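Local coordinates for FMN-dependent nitronate monooxygenase (Shewanella oneidensis, PDB 5LSM), which probably oxidises propionate 3-nitronate with molecular oxygen to 3-oxopropanoate, using a bound flavin mononucleotide as its cofactor, at residues I66-F71 with E127-H132; V32-G37 with S60-P65. One frame throughout, in Å; residues are numbered along the deposited sequence.

Contacts 1 and 2 follow one another along the chain: the loop 60-65 of contact 2 runs directly into strand 66-71 of contact 1. Their centres lie about 15 Å apart, yet they touch at the join, where Ile66 CG2 is 3.8 Å from Ser33 OG and Glu127 OE1 is 3.6 Å from Pro65 CA. Contact 1, centred about 10 Å from the chain's centre, carries the flavin-pocket residues Asn69, Phe71 and His132 toward the C-terminal ends of its strands. Contact 2 is centred about 20 Å from that point, at the other end of the strand, and the side chain of Ser33 is about 12 Å from that of the FMN-binding Gln236. Pocket and peripheral loop are thus joined by one strand.

Contact 1. Residues I66-F71 with E127-H132; sequences INVNFF and EVVSFH. With FMN (flavin mononucleotide), chain I.
Ser130 has the largest surface covered here, and its hydroxyl links the two asparagines of the adjoining strand. Ser130 OG donates to Asn67 OD1 (2.6 Å), in the plane of that carbonyl and on a lone pair, and accepts from Asn69 ND2 at 2.9 Å, lying almost in the amide plane. With OG between the backbone N and the carbonyl carbon (chi1 55°), the hydroxyl reaches both. Its bond to ND2 helps fix the turn of the Asn69 amide, whose OD1 takes the flavin N3-H at 2.7 Å while ND2 gives a second, weak bond to FMN O2. Ser130 is therefore a second-shell residue that positions the FMN-binding Asn69.

The side chains of His132 and Phe71 run alongside each other in the same direction, with His132 CB 3.6 Å from Phe71 CD1. FMN O2 and C2 lie over the same face of the His132 imidazole, C2 3.6 Å above its plane and offset toward the rim; NE2 is hydrogen-bonded to His182 O. The Phe71 ring meets FMN N3 at its edge.

At the opposite end, Ile66 N donates to Glu127 OE1 at 3.1 Å, reaching it from 39° above the carboxylate plane, while OE2 forms a salt bridge with Arg59. Between these ends the backbones pair in parallel, evidenced by bonds such as Ser130 N to Val68 O (2.9 Å) and by strand directions only 28° apart.

These are neighbouring strands of the TIM-barrel sheet. Asn67, Asn69, Phe71, Val128, Ser130 and His132 share its flavin-side face. On the other face, Val68 packs on helices 48-59 and 115-124, and Phe70 on helix 115-124. Strands 39-42 and 150-155 continue the sheet beyond the pair.

Contact 2. Residues V32-G37 with S60-P65; sequences VSEAGG and SQTAKP
Ser33 and Glu34, in the last turn of helix 26-35, meet Thr62, Lys64 and Pro65 in a largely polar helix-to-loop contact that joins two successive helix-to-strand connections of the TIM barrel (26-35 to 39-42, 48-59 to 66-71) at the strands' N-terminal end, away from the flavin. Three hydrogen bonds support that reading. Ser33 OG donates to Pro65 O over a short 2.5 Å, nearly along the C=O axis, and accepts from Gly39 N, tying the loop to the next strand.

Lys64 stretches out fully beyond CG and runs alongside the helix end: its CD comes to 3.1 Å from Ser33 O, and NZ donates to Glu34 O at 3.0 Å, tilted 32° from the carbonyl plane. Its positive charge would probably be favoured by the carbonyl-rich helix terminus. That terminus closes in a Schellman motif at Gly36, whose positive phi (120°) accompanies the bonds Gly37 N to Val32 O and Gly36 N to Ser33 O.

A bend at chi2 (-70°) turns Glu34 OE1 onto Thr62, whose CB lies beside Glu34 CG, the two side chains running antiparallel. Thr62 OG1 donates to Glu34 OE1 on its anti side (3.1 Å) and accepts from Lys64 N at 2.8 Å, forming an ST turn. Glu34 OE1 stays 4.6 Å from Lys64 NZ, beyond a salt bridge.

Pro65 packs on Ile11, Leu38 and Glu127, while Ala35 rests on helix 336-342.

Contact 1. Residues I66-F71 with E127-H132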
loop_
_atom_site.group_PDB
_atom_site.type_symbol
_atom_site.label_atom_id
_atom_site.label_comp_id
_atom_site.label_asym_id
_atom_site.label_seq_id
_atom_site.Cartn_x
_atom_site.Cartn_y
_atom_site.Cartn_z
ATOM N N ILE A 66 10.862 -1.027 -28.120
ATOM C CA ILE A 66 10.397 -2.070 -27.227
ATOM C C ILE A 66 11.337 -2.233 -26.055
ATOM O O ILE A 66 12.495 -1.812 -26.097
ATOM C CB ILE A 66 10.291 -3.431 -27.941
ATOM C CG1 ILE A 66 11.679 -3.979 -28.247
ATOM C CG2 ILE A 66 9.469 -3.297 -29.207
ATOM C CD1 ILE A 66 11.654 -5.127 -29.224
ATOM N N ASN A 67 10.835 -2.946 -25.056
ATOM C CA ASN A 67 11.471 -3.123 -23.759
ATOM C C ASN A 67 11.566 -4.616 -23.573
ATOM O O ASN A 67 10.567 -5.298 -23.694
ATOM C CB ASN A 67 10.574 -2.488 -22.690
ATOM C CG ASN A 67 10.879 -2.965 -21.264
ATOM O OD1 ASN A 67 12.010 -3.324 -20.917
ATOM N ND2 ASN A 67 9.873 -2.877 -20.409
ATOM N N VAL A 68 12.779 -5.149 -23.455
ATOM C CA VAL A 68 12.942 -6.575 -23.131
ATOM C C VAL A 68 13.341 -6.722 -21.667
ATOM O O VAL A 68 14.172 -5.952 -21.157
ATOM C CB VAL A 68 13.956 -7.301 -24.065
ATOM C CG1 VAL A 68 13.662 -6.976 -25.512
ATOM C CG2 VAL A 68 15.392 -6.920 -23.733
ATOM N N ASN A 69 12.674 -7.648 -20.978
ATOM C CA ASN A 69 12.740 -7.735 -19.517
ATOM C C ASN A 69 13.453 -9.003 -19.066
ATOM O O ASN A 69 13.172 -10.086 -19.592
ATOM C CB ASN A 69 11.327 -7.715 -18.931
ATOM C CG ASN A 69 11.324 -7.795 -17.426
ATOM O OD1 ASN A 69 11.136 -8.874 -16.848
ATOM N ND2 ASN A 69 11.644 -6.676 -16.778
ATOM N N PHE A 70 14.318 -8.870 -18.055
ATOM C CA PHE A 70 15.050 -9.997 -17.492
ATOM C C PHE A 70 15.107 -9.957 -15.971
ATOM O O PHE A 70 15.066 -8.880 -15.365
ATOM C CB PHE A 70 16.485 -10.013 -18.020
ATOM C CG PHE A 70 16.590 -10.396 -19.449
ATOM C CD1 PHE A 70 16.540 -9.428 -20.444
ATOM C CD2 PHE A 70 16.711 -11.728 -19.811
ATOM C CE1 PHE A 70 16.633 -9.784 -21.780
ATOM C CE2 PHE A 70 16.807 -12.090 -21.146
ATOM C CZ PHE A 70 16.756 -11.114 -22.133
ATOM N N PHE A 71 15.280 -11.140 -15.377
ATOM C CA PHE A 71 15.595 -11.272 -13.960
ATOM C C PHE A 71 17.083 -11.318 -13.787
ATOM O O PHE A 71 17.740 -12.125 -14.438
ATOM C CB PHE A 71 15.042 -12.577 -13.390
ATOM C CG PHE A 71 13.563 -12.619 -13.293
ATOM C CD1 PHE A 71 12.792 -11.477 -13.504
ATOM C CD2 PHE A 71 12.934 -13.794 -12.946
ATOM C CE1 PHE A 71 11.412 -11.531 -13.401
ATOM C CE2 PHE A 71 11.555 -13.845 -12.818
ATOM C CZ PHE A 71 10.797 -12.715 -13.051
ATOM N N GLU A 127 15.605 -1.003 -27.612
ATOM C CA GLU A 127 15.585 0.386 -27.210
ATOM C C GLU A 127 15.654 0.480 -25.693
ATOM O O GLU A 127 16.393 1.293 -25.132
ATOM C CB GLU A 127 14.334 1.074 -27.761
ATOM C CG GLU A 127 14.341 1.232 -29.290
ATOM C CD GLU A 127 14.216 -0.098 -30.047
ATOM O OE1 GLU A 127 13.653 -1.079 -29.495
ATOM O OE2 GLU A 127 14.672 -0.169 -31.207
ATOM N N VAL A 128 14.943 -0.406 -25.010
ATOM C CA VAL A 128 15.145 -0.505 -23.584
ATOM C C VAL A 128 15.255 -1.933 -23.086
ATOM O O VAL A 128 14.686 -2.859 -23.669
ATOM C CB VAL A 128 14.159 0.379 -22.737
ATOM C CG1 VAL A 128 13.449 1.435 -23.579
ATOM C CG2 VAL A 128 13.175 -0.456 -21.960
ATOM N N VAL A 129 16.111 -2.089 -22.077
ATOM C CA VAL A 129 16.307 -3.323 -21.355
ATOM C C VAL A 129 15.952 -3.069 -19.872
ATOM O O VAL A 129 16.500 -2.163 -19.220
ATOM C CB VAL A 129 17.783 -3.753 -21.435
ATOM C CG1 VAL A 129 18.044 -4.974 -20.565
ATOM C CG2 VAL A 129 18.192 -4.020 -22.873
ATOM N N SER A 130 15.001 -3.832 -19.362
ATOM C CA SER A 130 14.532 -3.629 -18.020
ATOM C C SER A 130 14.967 -4.839 -17.229
ATOM O O SER A 130 15.103 -5.924 -17.783
ATOM C CB SER A 130 13.002 -3.458 -17.987
ATOM O OG SER A 130 12.353 -4.558 -18.617
ATOM N N PHE A 131 15.201 -4.640 -15.937
ATOM C CA PHE A 131 15.626 -5.717 -15.058
ATOM C C PHE A 131 14.716 -5.738 -13.850
ATOM O O PHE A 131 14.275 -4.687 -13.398
ATOM C CB PHE A 131 17.085 -5.518 -14.615
ATOM C CG PHE A 131 18.075 -5.826 -15.681
ATOM C CD1 PHE A 131 18.261 -7.128 -16.107
ATOM C CD2 PHE A 131 18.748 -4.815 -16.329
ATOM C CE1 PHE A 131 19.129 -7.418 -17.138
ATOM C CE2 PHE A 131 19.650 -5.106 -17.336
ATOM C CZ PHE A 131 19.840 -6.410 -17.739
ATOM N N HIS A 132 14.393 -6.945 -13.386
ATOM C CA HIS A 132 13.781 -7.165 -12.072
ATOM C C HIS A 132 14.805 -7.746 -11.066
ATOM O O HIS A 132 15.623 -8.610 -11.418
ATOM C CB HIS A 132 12.606 -8.133 -12.228
ATOM C CG HIS A 132 11.398 -7.761 -11.435
ATOM N ND1 HIS A 132 10.822 -6.515 -11.500
ATOM C CD2 HIS A 132 10.611 -8.498 -10.617
ATOM C CE1 HIS A 132 9.738 -6.492 -10.748
ATOM N NE2 HIS A 132 9.598 -7.678 -10.184
HETATM N N1 FMN I . 7.848 -7.520 -13.737
HETATM C C2 FMN I . 9.022 -7.923 -14.305
HETATM O O2 FMN I . 10.043 -7.201 -14.181
HETATM N N3 FMN I . 9.135 -9.086 -14.978
HETATM C C4 FMN I . 8.090 -9.913 -15.138
HETATM O O4 FMN I . 8.196 -10.991 -15.750
HETATM C C4A FMN I . 6.795 -9.539 -14.538
HETATM N N5 FMN I . 5.722 -10.316 -14.696
HETATM C C5A FMN I . 4.519 -9.956 -14.217
HETATM C C6 FMN I . 3.445 -10.812 -14.449
HETATM C C7 FMN I . 2.181 -10.492 -13.996
HETATM C C7M FMN I . 1.062 -11.468 -14.250
HETATM C C8 FMN I . 1.974 -9.220 -13.246
HETATM C C8M FMN I . 0.591 -8.876 -12.737
HETATM C C9 FMN I . 3.053 -8.357 -13.005
HETATM C C9A FMN I . 4.341 -8.678 -13.466
HETATM N N10 FMN I . 5.479 -7.827 -13.299
HETATM C C10 FMN I . 6.719 -8.258 -13.818
HETATM C "C1'" FMN I . 5.423 -6.560 -12.547
HETATM C "C2'" FMN I . 5.032 -5.394 -13.439
HETATM O "O2'" FMN I . 6.192 -4.960 -14.173
HETATM C "C3'" FMN I . 4.472 -4.228 -12.613
HETATM O "O3'" FMN I . 5.326 -3.980 -11.490
HETATM C "C4'" FMN I . 3.067 -4.471 -12.059
HETATM O "O4'" FMN I . 2.228 -5.219 -12.946
HETATM C "C5'" FMN I . 2.441 -3.121 -11.750
HETATM O "O5'" FMN I . 1.205 -3.262 -11.055
HETATM P P FMN I . -0.206 -3.527 -11.780
HETATM O O1P FMN I . -0.178 -2.813 -13.113
HETATM O O2P FMN I . -1.191 -2.946 -10.799
HETATM O O3P FMN I . -0.223 -5.010 -11.890
#

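Contact 2. Residues V32-G37 with S60-P65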
loop_
_atom_site.group_PDB
_atom_site.type_symbol
_atom_site.label_atom_id
_atom_site.label_comp_id
_atom_site.label_asym_id
_atom_site.label_seq_id
_atom_site.Cartn_x
_atom_site.Cartn_y
_atom_site.Cartn_z
ATOM N N VAL A 32 1.115 -2.650 -28.296
ATOM C CA VAL A 32 1.316 -1.465 -27.461
ATOM C C VAL A 32 2.341 -0.501 -28.063
ATOM O O VAL A 32 2.158 0.732 -27.998
ATOM C CB VAL A 32 1.721 -1.821 -26.002
ATOM C CG1 VAL A 32 1.963 -0.549 -25.203
ATOM C CG2 VAL A 32 0.644 -2.661 -25.326
ATOM N N SER A 33 3.414 -1.046 -28.641
ATOM C CA SER A 33 4.413 -0.204 -29.307
ATOM C C SER A 33 3.847 0.437 -30.573
ATOM O O SER A 33 4.029 1.642 -30.786
ATOM C CB SER A 33 5.683 -0.983 -29.616
ATOM O OG SER A 33 6.445 -1.205 -28.435
ATOM N N GLU A 34 3.077 -0.329 -31.353
ATOM C CA GLU A 34 2.406 0.220 -32.541
ATOM C C GLU A 34 1.415 1.303 -32.171
ATOM O O GLU A 34 1.320 2.317 -32.852
ATOM C CB GLU A 34 1.703 -0.877 -33.351
ATOM C CG GLU A 34 2.607 -1.601 -34.350
ATOM C CD GLU A 34 3.029 -0.723 -35.545
ATOM O OE1 GLU A 34 4.169 -0.176 -35.547
ATOM O OE2 GLU A 34 2.231 -0.615 -36.510
ATOM N N ALA A 35 0.755 1.138 -31.027
ATOM C CA ALA A 35 -0.225 2.121 -30.556
ATOM C C ALA A 35 0.403 3.424 -30.117
ATOM O O ALA A 35 -0.299 4.413 -29.992
ATOM C CB ALA A 35 -1.055 1.548 -29.422
ATOM N N GLY A 36 1.699 3.396 -29.790
ATOM C CA GLY A 36 2.447 4.609 -29.430
ATOM C C GLY A 36 3.072 4.624 -28.031
ATOM O O GLY A 36 3.645 5.646 -27.609
ATOM N N GLY A 37 2.931 3.520 -27.296
ATOM C CA GLY A 37 3.565 3.365 -25.981
ATOM C C GLY A 37 4.800 2.502 -26.083
ATOM O O GLY A 37 5.352 2.333 -27.168
ATOM N N SER A 60 9.425 -7.968 -37.087
ATOM C CA SER A 60 8.863 -8.032 -38.417
ATOM C C SER A 60 7.427 -7.541 -38.460
ATOM O O SER A 60 6.728 -7.774 -39.438
ATOM C CB SER A 60 8.967 -9.451 -38.956
ATOM O OG SER A 60 8.308 -10.340 -38.101
ATOM N N GLN A 61 6.965 -6.908 -37.381
ATOM C CA GLN A 61 5.639 -6.263 -37.374
ATOM C C GLN A 61 5.709 -4.796 -36.953
ATOM O O GLN A 61 4.746 -4.044 -37.136
ATOM C CB GLN A 61 4.667 -7.029 -36.453
ATOM C CG GLN A 61 4.074 -8.292 -37.071
ATOM C CD GLN A 61 2.908 -8.896 -36.273
ATOM O OE1 GLN A 61 2.081 -8.186 -35.698
ATOM N NE2 GLN A 61 2.817 -10.213 -36.285
ATOM N N THR A 62 6.807 -4.413 -36.308
ATOM C CA THR A 62 7.025 -3.018 -35.903
ATOM C C THR A 62 8.513 -2.720 -35.799
ATOM O O THR A 62 9.314 -3.611 -35.574
ATOM C CB THR A 62 6.350 -2.677 -34.547
ATOM O OG1 THR A 62 6.703 -1.347 -34.153
ATOM C CG2 THR A 62 6.788 -3.654 -33.439
ATOM N N ALA A 63 8.860 -1.468 -36.059
ATOM C CA ALA A 63 10.189 -0.944 -35.808
ATOM C C ALA A 63 10.130 0.135 -34.738
ATOM O O ALA A 63 11.110 0.857 -34.528
ATOM C CB ALA A 63 10.764 -0.370 -37.089
ATOM N N LYS A 64 8.991 0.244 -34.053
ATOM C CA LYS A 64 8.898 1.116 -32.899
ATOM C C LYS A 64 9.589 0.506 -31.674
ATOM O O LYS A 64 9.841 -0.699 -31.635
ATOM C CB LYS A 64 7.437 1.445 -32.611
ATOM C CG LYS A 64 6.877 2.476 -33.580
ATOM C CD LYS A 64 5.395 2.683 -33.385
ATOM C CE LYS A 64 4.895 3.872 -34.186
ATOM N NZ LYS A 64 3.427 4.049 -34.005
ATOM N N PRO A 65 9.976 1.357 -30.713
ATOM C CA PRO A 65 10.704 0.940 -29.501
ATOM C C PRO A 65 10.032 -0.176 -28.709
ATOM O O PRO A 65 8.807 -0.317 -28.732
ATOM C CB PRO A 65 10.758 2.212 -28.665
ATOM C CG PRO A 65 10.707 3.314 -29.671
ATOM C CD PRO A 65 9.836 2.822 -30.786
#